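Long-range contact in citrate synthase (Mycobacterium tuberculosis, PDB 4TVM), which catalyses the condensation of oxaloacetate with acetyl-CoA and water to give citrate and free CoA, an entry step of the Krebs cycle: residues Val218-His229 with Thr369-Phe378. Sequence-based numbering, arbitrary orientation.
Sequences VVRALDMLFILH and TGLIYRALGF. With OAA (oxaloacetate ion), chain B.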
ATOM      1  N   VAL A 218      16.111   0.409 -30.011  1.00 50.16           N
ATOM      2  CA  VAL A 218      15.428  -0.212 -28.884  1.00 47.28           C
ATOM      3  C   VAL A 218      15.648   0.512 -27.583  1.00 45.08           C
ATOM      4  O   VAL A 218      14.737   0.668 -26.801  1.00 42.54           O
ATOM      5  CB  VAL A 218      15.924  -1.627 -28.655  1.00 46.48           C
ATOM      6  CG1 VAL A 218      15.107  -2.278 -27.538  1.00 53.33           C
ATOM      7  CG2 VAL A 218      15.756  -2.431 -29.919  1.00 45.44           C
ATOM      8  N   VAL A 219      16.876   0.938 -27.368  1.00 45.50           N
ATOM      9  CA  VAL A 219      17.256   1.640 -26.174  1.00 43.52           C
ATOM     10  C   VAL A 219      16.539   2.947 -26.017  1.00 45.84           C
ATOM     11  O   VAL A 219      16.009   3.254 -24.944  1.00 44.87           O
ATOM     12  CB  VAL A 219      18.745   1.955 -26.253  1.00 44.01           C
ATOM     13  CG1 VAL A 219      19.237   2.673 -24.999  1.00 44.72           C
ATOM     14  CG2 VAL A 219      19.502   0.663 -26.528  1.00 41.80           C
ATOM     15  N   ARG A 220      16.562   3.730 -27.093  1.00 51.99           N
ATOM     16  CA  ARG A 220      15.980   5.058 -27.106  1.00 47.06           C
ATOM     17  C   ARG A 220      14.503   4.894 -26.933  1.00 42.40           C
ATOM     18  O   ARG A 220      13.877   5.689 -26.280  1.00 45.26           O
ATOM     19  CB  ARG A 220      16.300   5.757 -28.414  1.00 52.96           C
ATOM     20  CG  ARG A 220      15.377   6.926 -28.752  1.00 60.44           C
ATOM     21  CD  ARG A 220      16.142   8.096 -29.351  1.00 62.08           C
ATOM     22  NE  ARG A 220      15.248   9.208 -29.718  1.00 66.43           N
ATOM     23  CZ  ARG A 220      14.632   9.336 -30.894  1.00 68.84           C
ATOM     24  NH1 ARG A 220      14.792   8.430 -31.859  1.00 70.77           N
ATOM     25  NH2 ARG A 220      13.837  10.376 -31.116  1.00 69.54           N
ATOM     26  N   ALA A 221      13.936   3.842 -27.495  1.00 39.37           N
ATOM     27  CA  ALA A 221      12.516   3.646 -27.348  1.00 39.77           C
ATOM     28  C   ALA A 221      12.142   3.351 -25.895  1.00 44.06           C
ATOM     29  O   ALA A 221      11.170   3.882 -25.391  1.00 43.46           O
ATOM     30  CB  ALA A 221      12.058   2.524 -28.231  1.00 40.56           C
ATOM     31  N   LEU A 222      12.905   2.502 -25.217  1.00 46.49           N
ATOM     32  CA  LEU A 222      12.596   2.199 -23.830  1.00 46.37           C
ATOM     33  C   LEU A 222      12.858   3.393 -22.928  1.00 48.07           C
ATOM     34  O   LEU A 222      12.051   3.713 -22.056  1.00 48.97           O
ATOM     35  CB  LEU A 222      13.424   1.024 -23.362  1.00 49.24           C
ATOM     36  CG  LEU A 222      12.906   0.439 -22.061  1.00 49.20           C
ATOM     37  CD1 LEU A 222      11.517  -0.128 -22.308  1.00 48.41           C
ATOM     38  CD2 LEU A 222      13.886  -0.598 -21.533  1.00 48.90           C
ATOM     39  N   ASP A 223      13.987   4.063 -23.150  1.00 51.22           N
ATOM     40  CA  ASP A 223      14.358   5.233 -22.350  1.00 49.32           C
ATOM     41  C   ASP A 223      13.294   6.300 -22.417  1.00 50.64           C
ATOM     42  O   ASP A 223      12.846   6.821 -21.403  1.00 56.19           O
ATOM     43  CB  ASP A 223      15.689   5.798 -22.832  1.00 51.72           C
ATOM     44  CG  ASP A 223      16.317   6.729 -21.831  1.00 49.90           C
ATOM     45  OD1 ASP A 223      15.806   7.836 -21.655  1.00 50.30           O
ATOM     46  OD2 ASP A 223      17.317   6.351 -21.199  1.00 53.48           O
ATOM     47  N   MET A 224      12.851   6.603 -23.626  1.00 52.87           N
ATOM     48  CA  MET A 224      11.778   7.569 -23.796  1.00 51.15           C
ATOM     49  C   MET A 224      10.534   7.130 -23.045  1.00 50.68           C
ATOM     50  O   MET A 224       9.933   7.914 -22.316  1.00 55.27           O
ATOM     51  CB  MET A 224      11.456   7.742 -25.274  1.00 50.79           C
ATOM     52  CG  MET A 224      10.535   8.906 -25.557  1.00 56.03           C
ATOM     53  SD  MET A 224      10.362   9.273 -27.320  1.00 62.47           S
ATOM     54  CE  MET A 224       8.910   8.306 -27.721  1.00 62.85           C
ATOM     55  N   LEU A 225      10.149   5.870 -23.215  1.00 44.35           N
ATOM     56  CA  LEU A 225       8.913   5.383 -22.619  1.00 44.90           C
ATOM     57  C   LEU A 225       8.863   5.472 -21.070  1.00 48.10           C
ATOM     58  O   LEU A 225       7.788   5.625 -20.478  1.00 48.83           O
ATOM     59  CB  LEU A 225       8.662   3.948 -23.071  1.00 47.31           C
ATOM     60  CG  LEU A 225       7.607   3.788 -24.158  1.00 46.91           C
ATOM     61  CD1 LEU A 225       7.718   2.411 -24.783  1.00 48.65           C
ATOM     62  CD2 LEU A 225       6.234   3.999 -23.549  1.00 49.69           C
ATOM     63  N   PHE A 226      10.015   5.355 -20.415  1.00 44.42           N
ATOM     64  CA  PHE A 226      10.081   5.590 -18.995  1.00 43.21           C
ATOM     65  C   PHE A 226       9.938   7.064 -18.659  1.00 43.96           C
ATOM     66  O   PHE A 226       9.420   7.405 -17.615  1.00 46.28           O
ATOM     67  CB  PHE A 226      11.388   5.069 -18.421  1.00 48.93           C
ATOM     68  CG  PHE A 226      11.535   3.574 -18.466  1.00 49.41           C
ATOM     69  CD1 PHE A 226      10.432   2.733 -18.504  1.00 52.10           C
ATOM     70  CD2 PHE A 226      12.795   3.014 -18.410  1.00 52.73           C
ATOM     71  CE1 PHE A 226      10.590   1.363 -18.519  1.00 51.68           C
ATOM     72  CE2 PHE A 226      12.968   1.649 -18.416  1.00 52.74           C
ATOM     73  CZ  PHE A 226      11.861   0.819 -18.462  1.00 54.20           C
ATOM     74  N   ILE A 227      10.359   7.954 -19.541  1.00 50.68           N
ATOM     75  CA  ILE A 227      10.100   9.387 -19.336  1.00 46.94           C
ATOM     76  C   ILE A 227       8.600   9.636 -19.375  1.00 44.25           C
ATOM     77  O   ILE A 227       8.029  10.332 -18.500  1.00 42.54           O
ATOM     78  CB  ILE A 227      10.792  10.278 -20.385  1.00 50.00           C
ATOM     79  CG1 ILE A 227      12.292   9.960 -20.436  1.00 54.25           C
ATOM     80  CG2 ILE A 227      10.567  11.751 -20.061  1.00 49.02           C
ATOM     81  CD1 ILE A 227      13.097  10.757 -21.445  1.00 53.92           C
ATOM     82  N   LEU A 228       7.935   9.026 -20.348  1.00 43.75           N
ATOM     83  CA  LEU A 228       6.478   9.203 -20.485  1.00 40.64           C
ATOM     84  C   LEU A 228       5.726   8.712 -19.291  1.00 43.40           C
ATOM     85  O   LEU A 228       4.673   9.256 -18.971  1.00 46.54           O
ATOM     86  CB  LEU A 228       5.955   8.554 -21.750  1.00 40.13           C
ATOM     87  CG  LEU A 228       6.355   9.350 -23.006  1.00 42.75           C
ATOM     88  CD1 LEU A 228       6.668   8.447 -24.190  1.00 44.50           C
ATOM     89  CD2 LEU A 228       5.294  10.373 -23.378  1.00 44.34           C
ATOM     90  N   HIS A 229       6.273   7.704 -18.605  1.00 52.89           N
ATOM     91  CA  HIS A 229       5.599   7.090 -17.435  1.00 47.81           C
ATOM     92  C   HIS A 229       6.230   7.448 -16.104  1.00 48.31           C
ATOM     93  O   HIS A 229       5.777   6.975 -15.068  1.00 54.43           O
ATOM     94  CB  HIS A 229       5.589   5.581 -17.581  1.00 51.26           C
ATOM     95  CG  HIS A 229       4.622   5.075 -18.602  1.00 55.98           C
ATOM     96  ND1 HIS A 229       3.293   4.836 -18.312  1.00 58.05           N
ATOM     97  CD2 HIS A 229       4.792   4.735 -19.904  1.00 59.49           C
ATOM     98  CE1 HIS A 229       2.686   4.380 -19.394  1.00 63.90           C
ATOM     99  NE2 HIS A 229       3.571   4.316 -20.376  1.00 61.92           N
ATOM    100  N   THR A 369       1.316   1.546 -26.024  1.00 50.45           N
ATOM    101  CA  THR A 369       2.467   1.161 -25.207  1.00 47.51           C
ATOM    102  C   THR A 369       2.605  -0.344 -25.098  1.00 43.96           C
ATOM    103  O   THR A 369       3.702  -0.864 -24.982  1.00 47.09           O
ATOM    104  CB  THR A 369       2.375   1.754 -23.800  1.00 50.26           C
ATOM    105  OG1 THR A 369       1.947   3.119 -23.883  1.00 50.96           O
ATOM    106  CG2 THR A 369       3.735   1.694 -23.111  1.00 53.47           C
ATOM    107  N   GLY A 370       1.485  -1.046 -25.126  1.00 44.63           N
ATOM    108  CA  GLY A 370       1.488  -2.498 -25.047  1.00 46.04           C
ATOM    109  C   GLY A 370       2.181  -3.104 -26.249  1.00 44.58           C
ATOM    110  O   GLY A 370       3.048  -3.987 -26.121  1.00 46.94           O
ATOM    111  N   LEU A 371       1.811  -2.602 -27.413  1.00 44.39           N
ATOM    112  CA  LEU A 371       2.327  -3.111 -28.683  1.00 45.81           C
ATOM    113  C   LEU A 371       3.806  -2.927 -28.740  1.00 45.41           C
ATOM    114  O   LEU A 371       4.528  -3.842 -29.106  1.00 46.53           O
ATOM    115  CB  LEU A 371       1.697  -2.367 -29.848  1.00 46.53           C
ATOM    116  CG  LEU A 371       0.175  -2.269 -29.733  1.00 48.90           C
ATOM    117  CD1 LEU A 371      -0.389  -1.511 -30.928  1.00 50.30           C
ATOM    118  CD2 LEU A 371      -0.449  -3.655 -29.579  1.00 46.54           C
ATOM    119  N   ILE A 372       4.258  -1.740 -28.343  1.00 46.26           N
ATOM    120  CA  ILE A 372       5.693  -1.430 -28.316  1.00 44.93           C
ATOM    121  C   ILE A 372       6.433  -2.400 -27.413  1.00 43.53           C
ATOM    122  O   ILE A 372       7.358  -3.091 -27.841  1.00 43.81           O
ATOM    123  CB  ILE A 372       5.945  -0.001 -27.815  1.00 48.20           C
ATOM    124  CG1 ILE A 372       5.313   1.003 -28.783  1.00 50.08           C
ATOM    125  CG2 ILE A 372       7.436   0.278 -27.704  1.00 49.85           C
ATOM    126  CD1 ILE A 372       5.596   2.443 -28.439  1.00 52.27           C
ATOM    127  N   TYR A 373       6.037  -2.458 -26.155  1.00 41.73           N
ATOM    128  CA  TYR A 373       6.710  -3.370 -25.226  1.00 42.25           C
ATOM    129  C   TYR A 373       6.785  -4.748 -25.853  1.00 43.97           C
ATOM    130  O   TYR A 373       7.840  -5.361 -25.849  1.00 47.96           O
ATOM    131  CB  TYR A 373       5.945  -3.490 -23.912  1.00 39.54           C
ATOM    132  CG  TYR A 373       6.077  -2.343 -22.952  1.00 38.32           C
ATOM    133  CD1 TYR A 373       7.247  -1.580 -22.872  1.00 37.33           C
ATOM    134  CD2 TYR A 373       5.054  -2.078 -22.037  1.00 39.90           C
ATOM    135  CE1 TYR A 373       7.371  -0.561 -21.939  1.00 39.21           C
ATOM    136  CE2 TYR A 373       5.160  -1.054 -21.105  1.00 37.95           C
ATOM    137  CZ  TYR A 373       6.316  -0.297 -21.060  1.00 42.04           C
ATOM    138  OH  TYR A 373       6.427   0.718 -20.133  1.00 47.60           O
ATOM    139  N   ARG A 374       5.664  -5.244 -26.376  1.00 42.90           N
ATOM    140  CA  ARG A 374       5.667  -6.554 -27.014  1.00 47.07           C
ATOM    141  C   ARG A 374       6.614  -6.553 -28.200  1.00 50.63           C
ATOM    142  O   ARG A 374       7.351  -7.513 -28.405  1.00 58.40           O
ATOM    143  CB  ARG A 374       4.270  -6.975 -27.490  1.00 46.95           C
ATOM    144  CG  ARG A 374       4.318  -8.283 -28.272  1.00 48.18           C
ATOM    145  CD  ARG A 374       2.944  -8.783 -28.650  1.00 50.46           C
ATOM    146  NE  ARG A 374       3.010 -10.150 -29.145  1.00 53.76           N
ATOM    147  CZ  ARG A 374       3.106 -11.239 -28.378  1.00 61.81           C
ATOM    148  NH1 ARG A 374       3.161 -11.148 -27.048  1.00 62.16           N
ATOM    149  NH2 ARG A 374       3.141 -12.438 -28.942  1.00 61.06           N
ATOM    150  N   ALA A 375       6.578  -5.470 -28.976  1.00 55.33           N
ATOM    151  CA  ALA A 375       7.506  -5.252 -30.086  1.00 58.24           C
ATOM    152  C   ALA A 375       8.967  -5.373 -29.667  1.00 56.65           C
ATOM    153  O   ALA A 375       9.771  -5.915 -30.408  1.00 62.06           O
ATOM    154  CB  ALA A 375       7.264  -3.891 -30.732  1.00 59.66           C
ATOM    155  N   LEU A 376       9.304  -4.888 -28.479  1.00 55.85           N
ATOM    156  CA  LEU A 376      10.689  -4.966 -27.986  1.00 55.98           C
ATOM    157  C   LEU A 376      11.000  -6.339 -27.406  1.00 57.66           C
ATOM    158  O   LEU A 376      12.117  -6.556 -26.907  1.00 64.47           O
ATOM    159  CB  LEU A 376      10.974  -3.881 -26.933  1.00 51.76           C
ATOM    160  CG  LEU A 376      10.459  -2.468 -27.265  1.00 54.05           C
ATOM    161  CD1 LEU A 376      10.649  -1.486 -26.118  1.00 52.52           C
ATOM    162  CD2 LEU A 376      11.104  -1.934 -28.539  1.00 55.22           C
ATOM    163  N   GLY A 377      10.027  -7.255 -27.449  1.00 52.02           N
ATOM    164  CA  GLY A 377      10.224  -8.614 -26.928  1.00 50.83           C
ATOM    165  C   GLY A 377       9.789  -8.848 -25.482  1.00 54.26           C
ATOM    166  O   GLY A 377      10.067  -9.917 -24.899  1.00 52.55           O
ATOM    167  N   PHE A 378       9.100  -7.871 -24.885  1.00 48.35           N
ATOM    168  CA  PHE A 378       8.633  -8.033 -23.524  1.00 39.43           C
ATOM    169  C   PHE A 378       7.352  -8.827 -23.557  1.00 40.42           C
ATOM    170  O   PHE A 378       6.445  -8.521 -24.353  1.00 43.55           O
ATOM    171  CB  PHE A 378       8.429  -6.685 -22.843  1.00 38.48           C
ATOM    172  CG  PHE A 378       9.726  -5.961 -22.531  1.00 37.96           C
ATOM    173  CD1 PHE A 378      10.577  -6.440 -21.550  1.00 37.21           C
ATOM    174  CD2 PHE A 378      10.093  -4.832 -23.227  1.00 36.87           C
ATOM    175  CE1 PHE A 378      11.761  -5.808 -21.275  1.00 37.14           C
ATOM    176  CE2 PHE A 378      11.277  -4.186 -22.952  1.00 36.33           C
ATOM    177  CZ  PHE A 378      12.116  -4.679 -21.974  1.00 37.07           C
TER
HETATM  178  O1  OAA B 501       0.495   6.596 -16.296  1.00 57.08           O
HETATM  179  O2  OAA B 501      -0.406   5.047 -17.606  1.00 52.84           O
HETATM  180  O4  OAA B 501      -3.571   7.842 -14.268  1.00 47.75           O
HETATM  181  O5  OAA B 501      -1.921   7.829 -12.827  1.00 48.20           O
HETATM  182  O3  OAA B 501      -0.529   6.271 -14.096  1.00 55.21           O
HETATM  183  C1  OAA B 501      -0.487   5.932 -16.713  1.00 56.11           C
HETATM  184  C2  OAA B 501      -1.821   6.246 -16.096  1.00 54.44           C
HETATM  185  C3  OAA B 501      -1.550   6.621 -14.661  1.00 56.31           C
HETATM  186  C4  OAA B 501      -2.441   7.455 -13.881  1.00 53.78           C
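Leu225 reaches across to Ile372, Tyr373 and Thr369 at the heart of a helix-helix packing in the largely helical citrate synthase fold. The helical stretches 218-229 and 369-375 run roughly antiparallel, their axes 11.2 Å apart at closest approach and at 144°, so apolar side chains fill the space between the backbones, and no hydrogen bond crosses. The two methyls of Leu225 divide the work: CD1 meets CG2 of Ile372 tip to tip at 3.6 Å and also touches CE1 of Tyr373, while CD2 lies 3.4 Å from CG2 of Thr369. Chi1 of Thr369, -43°, sets OG1 beside the backbone N and leaves CG2 anti to it, where the methyl also comes 3.8 Å from NE2 of His229 and lies over one face of the Tyr373 ring, offset toward the rim.

One turn back, CD1 of Leu222 is shared by three partners: the edge of the Tyr373 ring at CE1, CD1 of Leu376, and CE2 of Phe378; the Leu222 and Phe378 side chains lie roughly perpendicular. At the far end, CG1 of Val218 passes CD2 of Leu376 at 4.1 Å, the two side chains running counter to each other.

A Schellman motif, with Gly377 at positive phi and Phe378 N bonded to Tyr373 O, ends helix 367-375 and turns Phe378 back toward Leu222. Outside the pair, Phe205 meets the Phe378 ring, Val197 and Phe200 pack on Leu222, and Asn271 touches both Thr369 and Tyr373.

The other end of the contact opens on the oxaloacetate pocket, near the probable active-site residue Asp366. There His229, its ring met by that of Phe387, has Leu225 O in the plane at its edge and presents CE1 to oxaloacetate O2 at 3.6 Å.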